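Local coordinates for polyketide biosynthesis 3-hydroxy-3-methylglutaryl-ACP synthase PksG (Bacillus subtilis, PDB 4YXT), which catalyses an aldol condensation between acetyl-ACP and a carrier-bound beta-ketothioester intermediate, a step in the biosynthesis of the antibiotic bacillaene, at residues Asn10-Thr15 with Gly55-Lys60; Ile141-Ser146 with Ala170-Val175; Ile6-Val11 with Arg348-Glu353; Gln292-Ile297 with Lys354-Arg359; Pro47-Val52 with Arg403-Glu408. The protein carries 1 engineered substitution. One frame throughout, in Å; residues are numbered along the deposited sequence.

Interaction 1 (Asn10-Thr15 with Gly55-Lys60); sequences NVFGGT and GVNAAK
Strand 10-12 and helix 55-60 run in roughly opposite senses, 147° between their directions, and their axes approach to 6.7 Å, with the CA atoms of F12 and A58 just 4.7 Å apart. So short a distance suits a small helix residue, and A58 fills the place: its CB meets F12 CB at 3.9 Å and lies 3.7 Å from N10 O, against the backbone of the strand. F12 carries its CG anti to the backbone N, which lays the ring beside N57, the two side chains pointing the same way. The CB of N57 sits over one ring face, 3.7 Å from the centroid and 17° off the normal, a CH-pi contact; on the opposite face comes G14 N, and T15 CG2 lies at the edge, in plane. The aliphatic CB of N57 thus serves the ring, while its OD1 takes the amide N-H of L404 and so fixes the rotation of the amide. N10, likewise with CG anti to its backbone N, sends ND2 to A58 O at 2.9 Å, with an N-H...O angle of 153°, in its own amide plane and onto a lone pair of the carbonyl. Helix 51-64 is held by these residues against the sheet, where strand 170-178 flanks strand 5-12 and touches A58 and A59, while helix 91-99 packs on V56 and strand 403-410 borders N57.

Interaction 2 (Ile141-Ser146 with Ala170-Val175); sequences IASDIS and AGAVAV
The antiparallel pair of strands 137-145 and 170-178 belongs to the mixed sheet of the thiolase fold, whose N-terminal half has the strand order 3-2-4-5-1. Two hydrogen-bonded pairs satisfy the inner backbone. A142 and V173 bond in both directions, A142 N to V173 O and V173 N to A142 O each at 2.9 Å; so do D144 and G171, D144 N to G171 O at 3.1 Å and G171 N to D144 O at 3.0 Å. All four donors lie nearly along the C=O axis. Outward, I141 and S143 bond to strand 74-80, and A172 to F12. A170, A172 and A174 share a face with I141, S143 and I145, where helix 51-64 packs, so small side chains suit it. S143 OG lies 3.6 Å from A172 CB and bonds to P51 O. D144 points to the face of A142 and V173, its carboxylate turned from the partner strand: OD1 bonds to A82 N and the S81 and S83 hydroxyls, OD2 to G299 N. This is consistent with a second-shell role, engineered A82 occupying the position assigned, by similarity, as catalytic proton donor/acceptor. A142 O also receives a CA-H...O contact from A172 CA at 3.0 Å.

Interaction 3 (Ile6-Val11 with Arg348-Glu353); sequences IEAMNV and RTFGIE
A helix-to-helix turn, joining helix 341-349 to helix 352-357, packs on strand 5-12 just past the classic beta bulge that E7 and A8 form opposite L176. The turn pivots on G351, at the N-cap position of the second helix, whose positive phi (60°) favours glycine; its N bonds to R348 O. F350 and I352, on either side, reach the strand. F350, with CG anti to its carbonyl carbon, runs obliquely across N10: N10 CB lies over one ring face, the amide and ring planes are 30° apart, and A8 CB stands at the ring edge, 4.0 Å from CZ. M9 O comes within 3.5 Å of F350 CD2, but accepts a hydrogen bond from Q347 NE2. N10 OD1 rests between aliphatic groups, 3.6 Å from F350 CB and 3.5 Å from I352 CG1, while the amide's ND2 is bonded to A58 O; N10 and I352 slide past each other in opposite directions. Branched V11 and I352 cross at about a right angle, V11 CB meeting I352 CG2 at 3.9 Å. Helix 301-312 touches M9, V11 and I352, helix 51-64 touches A8, N10 and F350, and strand 170-178 is the sheet neighbour of strand 5-12, its V173 and V175 touching M9.

Interaction 4 (Gln292-Ile297 with Lys354-Arg359); sequences QRVGNI and KHLDRR
R293 and R359 cross obliquely, their guanidinium planes 73° apart, and each one's flat, multiply donating end finds several partners. R293, CG anti to the carbonyl carbon and bent at chi3, points its NH1-NH2 end at D357: both nitrogens take the single oxygen OD1, each at 3.0 Å, in a salt bridge with guanidinium and carboxylate planes 23° apart. NH2 meets the anti lone pair of OD1, whereas NH1 comes from above the carboxylate plane. L356 CB lies over one face of the same end, offset toward the rim, 3.8 Å from R293 CZ. Both segments are helix ends of the C-terminal HMG-CoA synthase region: helix 291-294 stops at G295, whose backbone angles call for glycine, and helix 352-357 stops before R358. R359, just beyond the second end, turns back with its own bend at chi3 and grips R293 O end-on, NH1 at 3.0 Å and NH2 at 3.2 Å. R293 O lies in the guanidinium plane, but the donors stand above the carbonyl plane. R359 NE reaches L356 O at 3.0 Å, on a lone pair, and L356 CD2 lies over the centre of the R359 guanidinium face while meeting V294 CG2 at 3.9 Å. The like charges, R293 NH2 and R359 NH2 4.1 Å apart, are bridged by one water that accepts from both and donates to L356 O, and E41 forms salt bridges with R293 NE and R359 NH2.

Interaction 5 (Pro47-Val52 with Arg403-Glu408); sequences PYEDPV and RLFLEE
L406 N donates to Y48 O at 2.9 Å and 166°, a nearly straight bond although the donor stands above the carbonyl plane. That carbonyl also lies at the ring edge of F405, in its plane, 3.4 Å from CD1. Y48 holds its CG between backbone N and carbonyl carbon, chi1 41°, and so runs alongside F405: the edge of the Y48 ring faces the F405 ring in an offset edge-to-face pair, centroids 5.4 Å apart and planes at 82°, with Y48 CD2 3.5 Å from F405 CD1. E49 CG adds its methylene at the F405 edge, 3.8 Å from CE1. Farther along, V52 CG1 reaches L404 CD2 at 4.4 Å. Outside this shell, E49 OE1 bonds to L46 N, and D50, at the N-cap of helix 51-64, caps T53 N through OD1 while OD2 pairs with R414 and Y416 of strand 413-419. F388 packs edge-to-face on Y48, and helix 392-397 touches both aromatic rings. Aromatic rings and leucines thus do the packing at the strand, while one backbone bond fixes the loop along it; the buried charge of D50 is met by a helix N-H, a hydroxyl and an arginine, which would favour its ionised form.

From the N terminus, strand 5-12 opens interactions 3 and 1 together, sharing N10 and V11. Interaction 5 opens at 47-52 before interaction 1 closes at 55-60, so these two cross at the start of helix 51-64. Interaction 2 then opens and closes entirely between 141 and 175, nested within the long loops of interactions 3 and 5, and its second strand bonds to strand 5-12. Interaction 4 opens at 292-297; interaction 3 closes first, at 348-353, so they cross on helix 352-357, and interaction 4 closes at 354-359. Interaction 5 closes last, at 403-408, enclosing interaction 4, crossing interaction 3 and tying the small C-terminal sheet to the N-terminal half.

Interaction 1 (Asn10-Thr15 with Gly55-Lys60)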
# COMPACT_ATOMS: atom_id res chain seq x y z
N ASN A 10 8.15 -17.29 -7.69
CA ASN A 10 9.57 -17.47 -7.63
C ASN A 10 10.22 -16.70 -6.50
O ASN A 10 9.81 -15.62 -6.16
CB ASN A 10 10.25 -17.07 -8.93
CG ASN A 10 11.73 -17.45 -8.93
OD1 ASN A 10 12.08 -18.52 -8.47
ND2 ASN A 10 12.57 -16.57 -9.34
N VAL A 11 11.29 -17.25 -5.97
CA VAL A 11 11.90 -16.76 -4.75
C VAL A 11 13.24 -16.29 -5.18
O VAL A 11 13.81 -16.98 -5.97
CB VAL A 11 12.13 -17.93 -3.73
CG1 VAL A 11 12.98 -17.51 -2.53
CG2 VAL A 11 10.80 -18.46 -3.26
N PHE A 12 13.66 -15.12 -4.69
CA PHE A 12 15.06 -14.68 -4.64
C PHE A 12 15.48 -14.49 -3.18
O PHE A 12 15.04 -13.53 -2.50
CB PHE A 12 15.29 -13.34 -5.32
CG PHE A 12 16.75 -12.99 -5.49
CD1 PHE A 12 17.51 -13.65 -6.44
CD2 PHE A 12 17.36 -12.03 -4.69
CE1 PHE A 12 18.86 -13.36 -6.62
CE2 PHE A 12 18.71 -11.74 -4.88
CZ PHE A 12 19.46 -12.41 -5.84
N GLY A 13 16.33 -15.40 -2.71
CA GLY A 13 16.89 -15.37 -1.35
C GLY A 13 18.34 -14.94 -1.27
O GLY A 13 19.10 -15.48 -0.49
N GLY A 14 18.70 -13.95 -2.07
CA GLY A 14 19.96 -13.25 -1.90
C GLY A 14 21.02 -13.84 -2.81
O GLY A 14 20.86 -14.93 -3.36
N THR A 15 22.09 -13.10 -2.96
CA THR A 15 23.25 -13.54 -3.70
C THR A 15 24.32 -13.99 -2.68
O THR A 15 25.34 -14.55 -3.06
CB THR A 15 23.78 -12.39 -4.55
OG1 THR A 15 24.03 -11.29 -3.70
CG2 THR A 15 22.77 -11.90 -5.51
N GLY A 55 13.40 -7.69 -5.78
CA GLY A 55 12.12 -7.95 -6.47
C GLY A 55 12.25 -8.32 -7.96
O GLY A 55 11.57 -9.23 -8.46
N VAL A 56 13.09 -7.59 -8.69
CA VAL A 56 13.35 -7.88 -10.13
C VAL A 56 13.93 -9.23 -10.28
O VAL A 56 13.42 -10.05 -11.04
CB VAL A 56 14.21 -6.81 -10.76
CG1 VAL A 56 14.72 -7.17 -12.16
CG2 VAL A 56 13.39 -5.51 -10.82
N ASN A 57 14.91 -9.53 -9.45
CA ASN A 57 15.51 -10.89 -9.49
C ASN A 57 14.53 -12.00 -9.17
O ASN A 57 14.62 -13.06 -9.76
CB ASN A 57 16.75 -10.94 -8.62
CG ASN A 57 17.79 -9.98 -9.10
OD1 ASN A 57 17.90 -9.74 -10.29
ND2 ASN A 57 18.54 -9.41 -8.21
N ALA A 58 13.57 -11.78 -8.27
CA ALA A 58 12.54 -12.81 -8.08
C ALA A 58 11.61 -12.92 -9.26
O ALA A 58 11.21 -14.02 -9.62
CB ALA A 58 11.77 -12.58 -6.77
N ALA A 59 11.22 -11.82 -9.89
CA ALA A 59 10.15 -11.90 -10.91
C ALA A 59 10.65 -12.23 -12.31
O ALA A 59 9.92 -12.78 -13.17
CB ALA A 59 9.39 -10.59 -10.95
N LYS A 60 11.88 -11.86 -12.55
CA LYS A 60 12.50 -12.00 -13.86
C LYS A 60 12.30 -13.41 -14.45
O LYS A 60 11.82 -13.55 -15.61
CB LYS A 60 13.97 -11.54 -13.77
CG LYS A 60 14.89 -11.80 -14.98
CD LYS A 60 14.90 -10.65 -15.97
CE LYS A 60 16.20 -10.60 -16.76
NZ LYS A 60 16.66 -11.97 -17.19

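Interaction 2 (Ile141-Ser146 with Ala170-Val175)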
# COMPACT_ATOMS: atom_id res chain seq x y z
N ILE A 141 4.73 -8.72 -5.76
CA ILE A 141 6.08 -8.96 -5.39
C ILE A 141 6.24 -8.49 -3.93
O ILE A 141 6.08 -7.33 -3.64
CB ILE A 141 7.02 -8.14 -6.28
CG1 ILE A 141 6.89 -8.56 -7.73
CG2 ILE A 141 8.45 -8.30 -5.78
CD1 ILE A 141 7.93 -7.93 -8.64
N ALA A 142 6.53 -9.41 -3.02
CA ALA A 142 6.91 -9.06 -1.69
C ALA A 142 8.45 -9.05 -1.58
O ALA A 142 9.07 -10.06 -1.82
CB ALA A 142 6.26 -10.01 -0.72
N SER A 143 9.05 -7.91 -1.20
CA SER A 143 10.52 -7.67 -1.13
C SER A 143 10.86 -6.93 0.19
O SER A 143 10.42 -5.81 0.42
CB SER A 143 10.93 -6.80 -2.34
OG SER A 143 12.34 -6.81 -2.65
N ASP A 144 11.64 -7.57 1.06
CA ASP A 144 12.08 -6.98 2.32
C ASP A 144 13.52 -7.37 2.63
O ASP A 144 13.96 -8.48 2.30
CB ASP A 144 11.21 -7.40 3.51
CG ASP A 144 9.96 -6.51 3.70
OD1 ASP A 144 10.09 -5.25 3.69
OD2 ASP A 144 8.84 -7.10 3.82
N ILE A 145 14.21 -6.41 3.28
CA ILE A 145 15.59 -6.49 3.69
C ILE A 145 15.64 -6.09 5.16
O ILE A 145 15.21 -5.00 5.50
CB ILE A 145 16.47 -5.48 2.94
CG1 ILE A 145 16.75 -5.90 1.48
CG2 ILE A 145 17.84 -5.37 3.62
CD1 ILE A 145 15.57 -6.10 0.58
N SER A 146 16.15 -6.97 6.02
CA SER A 146 16.47 -6.58 7.40
C SER A 146 17.58 -5.53 7.49
O SER A 146 18.42 -5.45 6.61
CB SER A 146 16.90 -7.78 8.21
OG SER A 146 15.88 -8.73 8.14
N ALA A 170 16.83 -11.39 4.28
CA ALA A 170 16.60 -10.56 3.11
C ALA A 170 16.10 -11.48 2.00
O ALA A 170 16.66 -12.54 1.76
CB ALA A 170 17.87 -9.90 2.65
N GLY A 171 15.09 -11.07 1.27
CA GLY A 171 14.48 -11.98 0.33
C GLY A 171 13.38 -11.28 -0.41
O GLY A 171 13.01 -10.16 -0.03
N ALA A 172 12.88 -11.93 -1.47
CA ALA A 172 11.73 -11.47 -2.20
C ALA A 172 11.10 -12.65 -2.83
O ALA A 172 11.79 -13.62 -3.17
CB ALA A 172 12.07 -10.40 -3.25
N VAL A 173 9.78 -12.61 -2.90
CA VAL A 173 9.00 -13.60 -3.61
C VAL A 173 8.03 -12.88 -4.58
O VAL A 173 7.32 -11.94 -4.19
CB VAL A 173 8.14 -14.49 -2.68
CG1 VAL A 173 7.40 -15.58 -3.48
CG2 VAL A 173 8.95 -15.17 -1.61
N ALA A 174 8.00 -13.33 -5.83
CA ALA A 174 7.20 -12.69 -6.83
C ALA A 174 6.15 -13.70 -7.18
O ALA A 174 6.46 -14.88 -7.34
CB ALA A 174 8.06 -12.34 -8.03
N VAL A 175 4.91 -13.25 -7.27
CA VAL A 175 3.78 -14.11 -7.48
C VAL A 175 2.97 -13.51 -8.65
O VAL A 175 2.48 -12.39 -8.54
CB VAL A 175 2.89 -14.14 -6.22
CG1 VAL A 175 1.61 -14.92 -6.46
CG2 VAL A 175 3.57 -14.70 -4.96

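Interaction 3 (Ile6-Val11 with Arg348-Glu353)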
# COMPACT_ATOMS: atom_id res chain seq x y z
N ILE A 6 -2.59 -18.32 -8.10
CA ILE A 6 -1.20 -18.28 -8.52
C ILE A 6 -0.97 -19.14 -9.78
O ILE A 6 -1.19 -20.33 -9.76
CB ILE A 6 -0.24 -18.70 -7.35
CG1 ILE A 6 -0.49 -17.87 -6.10
CG2 ILE A 6 1.19 -18.69 -7.79
CD1 ILE A 6 0.37 -18.24 -4.89
N GLU A 7 -0.48 -18.51 -10.85
CA GLU A 7 0.00 -19.20 -12.05
C GLU A 7 1.48 -19.53 -11.92
O GLU A 7 1.95 -20.54 -12.41
CB GLU A 7 -0.25 -18.33 -13.30
CG GLU A 7 -1.73 -18.03 -13.44
CD GLU A 7 -2.08 -17.34 -14.74
OE1 GLU A 7 -1.20 -16.72 -15.36
OE2 GLU A 7 -3.25 -17.40 -15.14
N ALA A 8 2.23 -18.70 -11.22
CA ALA A 8 3.64 -18.97 -11.14
C ALA A 8 4.17 -18.16 -9.96
O ALA A 8 3.62 -17.14 -9.66
CB ALA A 8 4.29 -18.57 -12.46
N MET A 9 5.21 -18.66 -9.29
CA MET A 9 5.86 -17.88 -8.21
C MET A 9 7.31 -18.27 -8.04
O MET A 9 7.66 -19.41 -8.24
CB MET A 9 5.09 -17.99 -6.87
CG MET A 9 5.34 -19.23 -6.04
SD MET A 9 4.22 -19.36 -4.62
CE MET A 9 4.79 -18.02 -3.60
N ASN A 10 8.15 -17.29 -7.69
CA ASN A 10 9.57 -17.47 -7.63
C ASN A 10 10.22 -16.70 -6.50
O ASN A 10 9.81 -15.62 -6.16
CB ASN A 10 10.25 -17.07 -8.93
CG ASN A 10 11.73 -17.45 -8.93
OD1 ASN A 10 12.08 -18.52 -8.47
ND2 ASN A 10 12.57 -16.57 -9.34
N VAL A 11 11.29 -17.25 -5.97
CA VAL A 11 11.90 -16.76 -4.75
C VAL A 11 13.24 -16.29 -5.18
O VAL A 11 13.81 -16.98 -5.97
CB VAL A 11 12.13 -17.93 -3.73
CG1 VAL A 11 12.98 -17.51 -2.53
CG2 VAL A 11 10.80 -18.46 -3.26
N ARG A 348 8.77 -26.48 -10.29
CA ARG A 348 10.09 -27.17 -10.42
C ARG A 348 10.99 -26.49 -11.42
O ARG A 348 12.17 -26.39 -11.21
CB ARG A 348 9.97 -28.67 -10.76
CG ARG A 348 11.30 -29.41 -10.50
CD ARG A 348 11.62 -30.54 -11.47
NE ARG A 348 11.38 -30.17 -12.87
CZ ARG A 348 12.21 -29.49 -13.66
NH1 ARG A 348 13.41 -29.09 -13.24
NH2 ARG A 348 11.84 -29.21 -14.90
N THR A 349 10.41 -25.93 -12.47
CA THR A 349 11.18 -25.25 -13.53
C THR A 349 12.03 -24.08 -13.03
O THR A 349 13.12 -23.82 -13.54
CB THR A 349 10.23 -24.71 -14.61
OG1 THR A 349 9.27 -25.73 -14.94
CG2 THR A 349 10.98 -24.41 -15.86
N PHE A 350 11.54 -23.36 -12.03
CA PHE A 350 12.32 -22.25 -11.49
C PHE A 350 13.51 -22.71 -10.69
O PHE A 350 14.41 -21.93 -10.44
CB PHE A 350 11.42 -21.32 -10.63
CG PHE A 350 10.25 -20.75 -11.39
CD1 PHE A 350 10.46 -19.92 -12.49
CD2 PHE A 350 8.94 -21.07 -11.04
CE1 PHE A 350 9.39 -19.40 -13.21
CE2 PHE A 350 7.87 -20.56 -11.76
CZ PHE A 350 8.10 -19.72 -12.85
N GLY A 351 13.56 -23.97 -10.23
CA GLY A 351 14.78 -24.38 -9.55
C GLY A 351 15.11 -23.54 -8.33
O GLY A 351 16.27 -23.20 -8.07
N ILE A 352 14.11 -23.27 -7.51
CA ILE A 352 14.37 -22.44 -6.30
C ILE A 352 15.50 -22.99 -5.43
O ILE A 352 16.42 -22.25 -5.06
CB ILE A 352 13.08 -22.19 -5.46
CG1 ILE A 352 12.16 -21.20 -6.19
CG2 ILE A 352 13.41 -21.63 -4.11
CD1 ILE A 352 10.69 -21.44 -5.89
N GLU A 353 15.43 -24.28 -5.11
CA GLU A 353 16.47 -24.95 -4.29
C GLU A 353 17.84 -24.76 -4.89
O GLU A 353 18.81 -24.32 -4.24
CB GLU A 353 16.19 -26.47 -4.19
CG GLU A 353 15.67 -26.89 -2.83
CD GLU A 353 16.02 -28.30 -2.43
OE1 GLU A 353 15.67 -29.22 -3.16
OE2 GLU A 353 16.62 -28.49 -1.36

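Interaction 4 (Gln292-Ile297 with Lys354-Arg359)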
# COMPACT_ATOMS: atom_id res chain seq x y z
N GLN A 292 14.20 -21.81 6.49
CA GLN A 292 15.41 -22.05 7.24
C GLN A 292 16.68 -21.64 6.55
O GLN A 292 17.72 -21.62 7.19
CB GLN A 292 15.59 -23.54 7.48
CG GLN A 292 14.54 -24.17 8.37
CD GLN A 292 14.97 -25.56 8.73
OE1 GLN A 292 15.82 -25.74 9.60
NE2 GLN A 292 14.43 -26.55 8.03
N ARG A 293 16.64 -21.37 5.25
CA ARG A 293 17.84 -21.05 4.51
C ARG A 293 17.93 -19.59 4.12
O ARG A 293 19.02 -19.08 3.79
CB ARG A 293 17.94 -21.96 3.29
CG ARG A 293 17.95 -23.44 3.61
CD ARG A 293 18.07 -24.33 2.35
NE ARG A 293 19.34 -24.02 1.71
CZ ARG A 293 19.74 -24.44 0.54
NH1 ARG A 293 18.96 -25.19 -0.23
NH2 ARG A 293 20.92 -24.03 0.11
N VAL A 294 16.81 -18.89 4.25
CA VAL A 294 16.77 -17.44 3.97
C VAL A 294 16.63 -16.51 5.19
O VAL A 294 17.18 -15.39 5.24
CB VAL A 294 15.64 -17.19 2.94
CG1 VAL A 294 15.78 -15.81 2.33
CG2 VAL A 294 15.76 -18.20 1.82
N GLY A 295 15.91 -16.96 6.19
CA GLY A 295 15.63 -16.12 7.33
C GLY A 295 14.21 -15.59 7.29
O GLY A 295 13.42 -16.03 6.49
N ASN A 296 13.89 -14.72 8.23
CA ASN A 296 12.65 -14.00 8.25
C ASN A 296 12.71 -12.93 7.16
O ASN A 296 13.49 -11.97 7.23
CB ASN A 296 12.41 -13.31 9.61
CG ASN A 296 11.18 -12.42 9.61
OD1 ASN A 296 10.22 -12.61 8.84
ND2 ASN A 296 11.21 -11.42 10.47
N ILE A 297 11.85 -13.10 6.18
CA ILE A 297 11.80 -12.21 5.02
C ILE A 297 10.58 -11.31 5.11
O ILE A 297 10.17 -10.71 4.12
CB ILE A 297 11.78 -13.10 3.74
CG1 ILE A 297 13.12 -13.77 3.61
CG2 ILE A 297 11.56 -12.33 2.48
CD1 ILE A 297 14.24 -12.86 3.91
N LYS A 354 17.91 -25.05 -6.19
CA LYS A 354 19.18 -24.89 -6.93
C LYS A 354 19.68 -23.44 -6.80
O LYS A 354 20.86 -23.15 -6.49
CB LYS A 354 18.90 -25.30 -8.38
CG LYS A 354 20.07 -25.53 -9.31
CD LYS A 354 19.53 -25.86 -10.71
CE LYS A 354 20.32 -25.18 -11.81
NZ LYS A 354 20.34 -23.69 -11.76
N HIS A 355 18.79 -22.49 -6.95
CA HIS A 355 19.26 -21.13 -6.74
C HIS A 355 19.83 -20.89 -5.32
O HIS A 355 20.88 -20.24 -5.14
CB HIS A 355 18.14 -20.13 -7.05
CG HIS A 355 18.29 -18.86 -6.30
ND1 HIS A 355 17.36 -18.42 -5.38
CD2 HIS A 355 19.30 -17.96 -6.28
CE1 HIS A 355 17.79 -17.29 -4.84
NE2 HIS A 355 18.97 -17.00 -5.35
N LEU A 356 19.14 -21.37 -4.29
CA LEU A 356 19.62 -21.18 -2.93
C LEU A 356 20.99 -21.88 -2.72
O LEU A 356 21.89 -21.33 -2.03
CB LEU A 356 18.61 -21.74 -1.94
CG LEU A 356 17.23 -21.04 -1.89
CD1 LEU A 356 16.27 -21.79 -1.00
CD2 LEU A 356 17.36 -19.62 -1.43
N ASP A 357 21.15 -23.07 -3.31
CA ASP A 357 22.48 -23.70 -3.28
C ASP A 357 23.63 -22.85 -3.88
O ASP A 357 24.77 -23.09 -3.53
CB ASP A 357 22.48 -25.06 -3.98
CG ASP A 357 21.48 -26.03 -3.43
OD1 ASP A 357 21.11 -25.94 -2.22
OD2 ASP A 357 21.03 -26.88 -4.22
N ARG A 358 23.36 -21.88 -4.78
CA ARG A 358 24.46 -21.16 -5.46
C ARG A 358 24.83 -19.85 -4.87
O ARG A 358 25.61 -19.11 -5.48
CB ARG A 358 24.20 -20.94 -6.96
CG ARG A 358 23.25 -21.95 -7.57
CD ARG A 358 23.72 -22.54 -8.89
NE ARG A 358 23.36 -23.95 -9.00
CZ ARG A 358 23.46 -24.69 -10.11
NH1 ARG A 358 23.89 -24.16 -11.25
NH2 ARG A 358 23.11 -25.97 -10.09
N ARG A 359 24.33 -19.51 -3.69
CA ARG A 359 24.68 -18.23 -3.11
C ARG A 359 26.05 -18.29 -2.51
O ARG A 359 26.52 -19.37 -2.12
CB ARG A 359 23.66 -17.80 -2.03
CG ARG A 359 22.24 -17.69 -2.51
CD ARG A 359 21.27 -17.53 -1.35
NE ARG A 359 21.22 -18.77 -0.55
CZ ARG A 359 20.59 -18.91 0.62
NH1 ARG A 359 19.90 -17.87 1.14
NH2 ARG A 359 20.64 -20.09 1.28
O HOH W 1 22.42 -22.15 0.80

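Interaction 5 (Pro47-Val52 with Arg403-Glu408)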
# COMPACT_ATOMS: atom_id res chain seq x y z
N PRO A 47 25.49 -4.12 -0.25
CA PRO A 47 25.35 -2.70 -0.52
C PRO A 47 24.78 -2.36 -1.90
O PRO A 47 24.15 -1.32 -2.07
CB PRO A 47 26.79 -2.20 -0.41
CG PRO A 47 27.35 -3.05 0.67
CD PRO A 47 26.79 -4.40 0.39
N TYR A 48 25.01 -3.23 -2.89
CA TYR A 48 24.51 -2.96 -4.22
C TYR A 48 23.24 -3.78 -4.52
O TYR A 48 22.91 -4.07 -5.66
CB TYR A 48 25.60 -3.19 -5.27
CG TYR A 48 26.45 -4.40 -5.04
CD1 TYR A 48 27.72 -4.29 -4.47
CD2 TYR A 48 25.97 -5.66 -5.36
CE1 TYR A 48 28.49 -5.44 -4.26
CE2 TYR A 48 26.72 -6.78 -5.15
CZ TYR A 48 27.97 -6.68 -4.61
OH TYR A 48 28.67 -7.85 -4.44
N GLU A 49 22.55 -4.20 -3.47
CA GLU A 49 21.23 -4.77 -3.64
C GLU A 49 20.33 -3.86 -2.86
O GLU A 49 20.78 -3.14 -1.96
CB GLU A 49 21.19 -6.16 -3.11
CG GLU A 49 22.09 -7.11 -3.86
CD GLU A 49 22.10 -8.45 -3.20
OE1 GLU A 49 22.62 -8.57 -2.06
OE2 GLU A 49 21.51 -9.36 -3.81
N ASP A 50 19.08 -3.85 -3.28
CA ASP A 50 18.04 -3.14 -2.59
C ASP A 50 16.73 -3.89 -2.84
O ASP A 50 16.74 -4.95 -3.42
CB ASP A 50 18.03 -1.68 -3.03
CG ASP A 50 17.43 -1.47 -4.39
OD1 ASP A 50 16.97 -2.43 -5.03
OD2 ASP A 50 17.36 -0.28 -4.75
N PRO A 51 15.61 -3.39 -2.32
CA PRO A 51 14.36 -4.13 -2.64
C PRO A 51 13.93 -4.21 -4.09
O PRO A 51 13.12 -5.09 -4.45
CB PRO A 51 13.31 -3.38 -1.84
CG PRO A 51 14.10 -2.81 -0.70
CD PRO A 51 15.43 -2.41 -1.24
N VAL A 52 14.33 -3.26 -4.91
CA VAL A 52 14.11 -3.35 -6.37
C VAL A 52 14.91 -4.52 -6.97
O VAL A 52 14.36 -5.39 -7.65
CB VAL A 52 14.52 -2.05 -7.07
CG1 VAL A 52 14.30 -2.19 -8.57
CG2 VAL A 52 13.74 -0.86 -6.46
N ARG A 403 21.36 -10.79 -13.44
CA ARG A 403 20.74 -10.24 -12.23
C ARG A 403 20.93 -8.71 -12.21
O ARG A 403 21.86 -8.16 -12.86
CB ARG A 403 21.32 -10.89 -10.98
CG ARG A 403 21.28 -12.40 -10.97
CD ARG A 403 22.39 -13.05 -10.17
NE ARG A 403 23.71 -12.43 -10.36
CZ ARG A 403 24.46 -12.48 -11.48
NH1 ARG A 403 24.05 -13.11 -12.58
NH2 ARG A 403 25.64 -11.88 -11.49
N LEU A 404 20.05 -8.03 -11.47
CA LEU A 404 20.05 -6.59 -11.40
C LEU A 404 20.80 -6.17 -10.20
O LEU A 404 20.71 -6.79 -9.15
CB LEU A 404 18.64 -6.04 -11.29
CG LEU A 404 18.49 -4.58 -11.73
CD1 LEU A 404 18.73 -4.45 -13.23
CD2 LEU A 404 17.11 -4.00 -11.43
N PHE A 405 21.53 -5.08 -10.32
CA PHE A 405 22.24 -4.52 -9.18
C PHE A 405 22.15 -3.03 -9.19
O PHE A 405 21.99 -2.45 -10.24
CB PHE A 405 23.70 -4.98 -9.18
CG PHE A 405 23.85 -6.41 -8.82
CD1 PHE A 405 23.55 -6.84 -7.53
CD2 PHE A 405 24.22 -7.35 -9.77
CE1 PHE A 405 23.62 -8.18 -7.19
CE2 PHE A 405 24.31 -8.69 -9.43
CZ PHE A 405 24.02 -9.10 -8.14
N LEU A 406 22.22 -2.44 -8.01
CA LEU A 406 22.20 -1.00 -7.86
C LEU A 406 23.59 -0.52 -8.22
O LEU A 406 24.57 -0.92 -7.59
CB LEU A 406 21.89 -0.62 -6.41
CG LEU A 406 21.85 0.85 -6.00
CD1 LEU A 406 20.95 1.73 -6.85
CD2 LEU A 406 21.44 1.00 -4.54
N GLU A 407 23.67 0.35 -9.22
CA GLU A 407 24.93 0.86 -9.71
C GLU A 407 25.26 2.20 -9.06
O GLU A 407 26.40 2.48 -8.77
CB GLU A 407 24.82 1.01 -11.23
CG GLU A 407 26.13 1.24 -12.00
CD GLU A 407 25.93 2.04 -13.28
OE1 GLU A 407 25.08 2.97 -13.29
OE2 GLU A 407 26.64 1.75 -14.27
N GLU A 408 24.24 3.04 -8.86
CA GLU A 408 24.47 4.40 -8.43
C GLU A 408 23.15 5.10 -8.10
O GLU A 408 22.12 4.78 -8.68
CB GLU A 408 25.12 5.16 -9.59
CG GLU A 408 25.73 6.51 -9.23
CD GLU A 408 25.70 7.49 -10.39
OE1 GLU A 408 25.56 7.05 -11.57
OE2 GLU A 408 25.79 8.71 -10.13